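Side-chain contacts in MmeI (Methylophilus methylotrophus, PDB 5HR4), which probably methylates adenine in DNA on its exocyclic amino group with S-adenosyl-L-methionine as methyl donor, and is a type IIL restriction-modification enzyme: residues A422-A425 with L426-D430; S288-S291 with P292-G296. All blocks are in the same frame, centred on the assembly; numbering follows the deposited sequence.

Contact 1 (A422-A425 with L426-D430); sequences AQVA and LWLTD
W427 lays its indole back along the side chain of Q423, one helical turn earlier in the helix 416-440. CB of W427 lies 3.8 Å from V424 O. With CG anti to its own carbonyl carbon (chi1 -80°), the ring swings back toward the preceding turn. There CE3 comes to 3.5 Å from Q423 O and also lies near V424, whose CG2 is 4.3 Å from it. Further out, CZ3 meets Q423 CG at 3.3 Å, and CH2 lies beside the same methylene. The two side chains run side by side and point the same way. On the other rim of the indole, NE1 turns away from Q423 to hydrogen-bond S452 O.

Next along, V424 and L428 make the purely aliphatic pair of this turn. The two side chains cross at a slant, CG1 of V424 resting 3.7 Å from CG of L428, and the same two residues are joined by a nearly straight bond from L428 N to V424 O (2.9 Å, 176° at the hydrogen). T429 adds a polar note: its OG1, set beside its own backbone N, donates to A425 O at 2.6 Å, while T429 N reaches that oxygen from the opposite face of the carbonyl plane. The buried hydroxyl is thus satisfied within its own helix and A425 O is gripped twice. V424, W427 and L428 present apolar groups to L261, V191, F195 and F198; D430 is the polar exception, its carboxylate paired with R447, Y374 and N434.

Contact 2 (S288-S291 with P292-G296); sequences SRIS and PAIFG
P292 follows S291 directly and opens the helix 292-301, its ring lying against the serine it is bonded to. S291 holds the N-cap position, yet its hydroxyl makes no capping bond; its carbonyl O takes the first helical bond. A293 packs outward on Y315 and on I163 of helix 163-178. I294 turns back toward the incoming chain: its CB lies 3.7 Å from CG1 of I290, and its CG2 is just as close to CD1 of that residue. Its amide N gives S291 O a weak bond.

F295 carries the rest. Its N donates to the same S291 O at 3.0 Å, in the carbonyl plane, making the first full turn of the helix. Its ring then meets I290, whose CG1 stands anti to the backbone N (chi1 178°) and reaches over one ring face in a CH-pi contact, 3.9 Å from the ring centroid and 28° off the normal. CD1 of I290 continues past that carbon to lie 3.6 Å from CZ of F295. At the ring's edge sits P292 CA. G296 ends the segment, its N hydrogen-bonded to P292 O.

Around this first turn stand three helices: I294 packs on A166 of helix 163-178, P292 and F295 on N368 of helix 368-388, and F295 also on I421, A425 and L428 of helix 416-440.

In the fold
Both contacts are largely buried, but contact 1 lies in the middle of a long helix and contact 2 at the start of a short one, where the chain enters from a loop. They meet mainly through F295, whose CE1 is 3.8 Å from both A425 CA and L428 CD1, with I290 CD1 also 4.3 Å from L428 CD1. Helix 416-440 also holds the loop of contact 2 through Q432, which bonds the carbonyls of S288 and I290. Helix 368-388 packs on both. Contact 1 adds a hydroxyl-to-carbonyl bond to its packing, while contact 2 pairs aliphatic and CH-pi contacts with the backbone bonds that start its helix. Sinefungin lies about 8 Å from the A422 side chain and about 7 Å from that of F295.

Contact 1 (A422-A425 with L426-D430)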
loop_
_atom_site.group_PDB
_atom_site.type_symbol
_atom_site.label_atom_id
_atom_site.label_comp_id
_atom_site.label_asym_id
_atom_site.label_seq_id
_atom_site.Cartn_x
_atom_site.Cartn_y
_atom_site.Cartn_z
ATOM N N ALA A 422 -12.935 -7.810 13.646
ATOM C CA ALA A 422 -13.086 -6.403 13.995
ATOM C C ALA A 422 -14.089 -6.230 15.121
ATOM O O ALA A 422 -13.827 -5.510 16.091
ATOM C CB ALA A 422 -13.506 -5.597 12.764
ATOM N N GLN A 423 -15.224 -6.922 15.034
ATOM C CA GLN A 423 -16.226 -6.813 16.084
ATOM C C GLN A 423 -15.669 -7.313 17.410
ATOM O O GLN A 423 -15.670 -6.577 18.407
ATOM C CB GLN A 423 -17.499 -7.568 15.695
ATOM C CG GLN A 423 -18.696 -7.204 16.556
ATOM C CD GLN A 423 -20.011 -7.735 16.017
ATOM O OE1 GLN A 423 -20.511 -8.764 16.473
ATOM N NE2 GLN A 423 -20.594 -7.016 15.064
ATOM N N VAL A 424 -15.149 -8.549 17.438
ATOM C CA VAL A 424 -14.619 -9.079 18.696
ATOM C C VAL A 424 -13.394 -8.296 19.128
ATOM O O VAL A 424 -13.159 -8.095 20.328
ATOM C CB VAL A 424 -14.306 -10.576 18.577
ATOM C CG1 VAL A 424 -13.439 -11.022 19.727
ATOM C CG2 VAL A 424 -15.593 -11.371 18.582
ATOM N N ALA A 425 -12.607 -7.818 18.172
ATOM C CA ALA A 425 -11.448 -7.012 18.529
ATOM C C ALA A 425 -11.855 -5.807 19.372
ATOM O O ALA A 425 -11.172 -5.460 20.345
ATOM C CB ALA A 425 -10.709 -6.572 17.266
ATOM N N LEU A 426 -12.976 -5.172 19.032
ATOM C CA LEU A 426 -13.417 -4.013 19.793
ATOM C C LEU A 426 -13.882 -4.404 21.188
ATOM O O LEU A 426 -13.676 -3.654 22.141
ATOM C CB LEU A 426 -14.515 -3.272 19.033
ATOM C CG LEU A 426 -13.921 -2.274 18.041
ATOM C CD1 LEU A 426 -14.906 -1.889 16.989
ATOM C CD2 LEU A 426 -13.486 -1.032 18.798
ATOM N N TRP A 427 -14.503 -5.568 21.352
ATOM C CA TRP A 427 -14.950 -5.928 22.698
ATOM C C TRP A 427 -13.785 -6.333 23.597
ATOM O O TRP A 427 -13.767 -5.988 24.784
ATOM C CB TRP A 427 -15.970 -7.049 22.647
ATOM C CG TRP A 427 -17.356 -6.616 22.299
ATOM C CD1 TRP A 427 -18.093 -5.616 22.882
ATOM C CD2 TRP A 427 -18.199 -7.214 21.311
ATOM N NE1 TRP A 427 -19.337 -5.547 22.294
ATOM C CE2 TRP A 427 -19.425 -6.524 21.331
ATOM C CE3 TRP A 427 -18.028 -8.273 20.400
ATOM C CZ2 TRP A 427 -20.469 -6.857 20.482
ATOM C CZ3 TRP A 427 -19.055 -8.596 19.565
ATOM C CH2 TRP A 427 -20.262 -7.890 19.603
ATOM N N LEU A 428 -12.816 -7.084 23.061
ATOM C CA LEU A 428 -11.636 -7.434 23.849
ATOM C C LEU A 428 -10.862 -6.182 24.261
ATOM O O LEU A 428 -10.420 -6.064 25.413
ATOM C CB LEU A 428 -10.725 -8.383 23.065
ATOM C CG LEU A 428 -11.328 -9.625 22.391
ATOM C CD1 LEU A 428 -10.237 -10.470 21.709
ATOM C CD2 LEU A 428 -12.172 -10.458 23.364
ATOM N N THR A 429 -10.705 -5.229 23.343
ATOM C CA THR A 429 -10.060 -3.981 23.724
ATOM C C THR A 429 -10.873 -3.263 24.793
ATOM O O THR A 429 -10.313 -2.760 25.776
ATOM C CB THR A 429 -9.841 -3.079 22.509
ATOM O OG1 THR A 429 -9.394 -3.867 21.394
ATOM C CG2 THR A 429 -8.771 -2.069 22.833
ATOM N N ASP A 430 -12.196 -3.230 24.633
ATOM C CA ASP A 430 -13.062 -2.708 25.684
ATOM C C ASP A 430 -12.721 -3.336 27.022
ATOM O O ASP A 430 -12.403 -2.633 27.988
ATOM C CB ASP A 430 -14.530 -2.967 25.342
ATOM C CG ASP A 430 -15.476 -2.482 26.431
ATOM O OD1 ASP A 430 -15.658 -1.248 26.536
ATOM O OD2 ASP A 430 -16.050 -3.323 27.168
#

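Contact 2 (S288-S291 with P292-G296)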
loop_
_atom_site.group_PDB
_atom_site.type_symbol
_atom_site.label_atom_id
_atom_site.label_comp_id
_atom_site.label_asym_id
_atom_site.label_seq_id
_atom_site.Cartn_x
_atom_site.Cartn_y
_atom_site.Cartn_z
ATOM N N SER A 288 -4.137 -12.496 27.447
ATOM C CA SER A 288 -4.486 -11.275 28.156
ATOM C C SER A 288 -4.056 -10.029 27.393
ATOM O O SER A 288 -4.813 -9.053 27.312
ATOM C CB SER A 288 -3.860 -11.296 29.541
ATOM O OG SER A 288 -4.536 -10.369 30.348
ATOM N N ARG A 289 -2.852 -10.045 26.814
ATOM C CA ARG A 289 -2.295 -8.870 26.135
ATOM C C ARG A 289 -2.343 -9.115 24.629
ATOM O O ARG A 289 -1.323 -9.301 23.963
ATOM C CB ARG A 289 -0.864 -8.594 26.611
ATOM C CG ARG A 289 -0.687 -8.393 28.101
ATOM C CD ARG A 289 -1.047 -6.977 28.514
ATOM N NE ARG A 289 -0.784 -6.739 29.935
ATOM C CZ ARG A 289 -1.324 -5.752 30.646
ATOM N NH1 ARG A 289 -2.165 -4.903 30.071
ATOM N NH2 ARG A 289 -1.038 -5.621 31.936
ATOM N N ILE A 290 -3.553 -9.129 24.089
ATOM C CA ILE A 290 -3.765 -9.349 22.664
ATOM C C ILE A 290 -3.812 -7.993 21.983
ATOM O O ILE A 290 -4.450 -7.059 22.478
ATOM C CB ILE A 290 -5.046 -10.164 22.392
ATOM C CG1 ILE A 290 -5.260 -10.325 20.880
ATOM C CG2 ILE A 290 -6.281 -9.523 23.047
ATOM C CD1 ILE A 290 -6.268 -11.403 20.489
ATOM N N SER A 291 -3.147 -7.880 20.843
ATOM C CA SER A 291 -2.924 -6.582 20.232
ATOM C C SER A 291 -3.166 -6.620 18.731
ATOM O O SER A 291 -3.261 -7.706 18.142
ATOM C CB SER A 291 -1.494 -6.152 20.519
ATOM O OG SER A 291 -0.670 -7.298 20.446
ATOM N N PRO A 292 -3.271 -5.443 18.076
ATOM C CA PRO A 292 -3.367 -5.395 16.611
ATOM C C PRO A 292 -2.526 -6.413 15.867
ATOM O O PRO A 292 -3.025 -7.066 14.936
ATOM C CB PRO A 292 -2.888 -3.980 16.294
ATOM C CG PRO A 292 -3.399 -3.191 17.449
ATOM C CD PRO A 292 -3.319 -4.088 18.662
ATOM N N ALA A 293 -1.253 -6.546 16.252
ATOM C CA ALA A 293 -0.394 -7.538 15.606
ATOM C C ALA A 293 -1.031 -8.921 15.649
ATOM O O ALA A 293 -1.020 -9.646 14.650
ATOM C CB ALA A 293 0.992 -7.558 16.256
ATOM N N ILE A 294 -1.621 -9.296 16.786
ATOM C CA ILE A 294 -2.320 -10.575 16.842
ATOM C C ILE A 294 -3.515 -10.576 15.894
ATOM O O ILE A 294 -3.673 -11.484 15.073
ATOM C CB ILE A 294 -2.757 -10.906 18.275
ATOM C CG1 ILE A 294 -1.548 -10.922 19.196
ATOM C CG2 ILE A 294 -3.471 -12.253 18.275
ATOM C CD1 ILE A 294 -0.454 -11.788 18.719
ATOM N N PHE A 295 -4.372 -9.559 15.993
ATOM C CA PHE A 295 -5.577 -9.543 15.168
ATOM C C PHE A 295 -5.234 -9.545 13.688
ATOM O O PHE A 295 -5.936 -10.167 12.885
ATOM C CB PHE A 295 -6.444 -8.337 15.520
ATOM C CG PHE A 295 -6.955 -8.354 16.931
ATOM C CD1 PHE A 295 -7.948 -9.246 17.310
ATOM C CD2 PHE A 295 -6.447 -7.475 17.876
ATOM C CE1 PHE A 295 -8.422 -9.256 18.606
ATOM C CE2 PHE A 295 -6.910 -7.484 19.179
ATOM C CZ PHE A 295 -7.894 -8.369 19.549
ATOM N N GLY A 296 -4.135 -8.902 13.315
ATOM C CA GLY A 296 -3.754 -8.810 11.920
ATOM C C GLY A 296 -3.131 -10.080 11.398
ATOM O O GLY A 296 -3.392 -10.486 10.260
#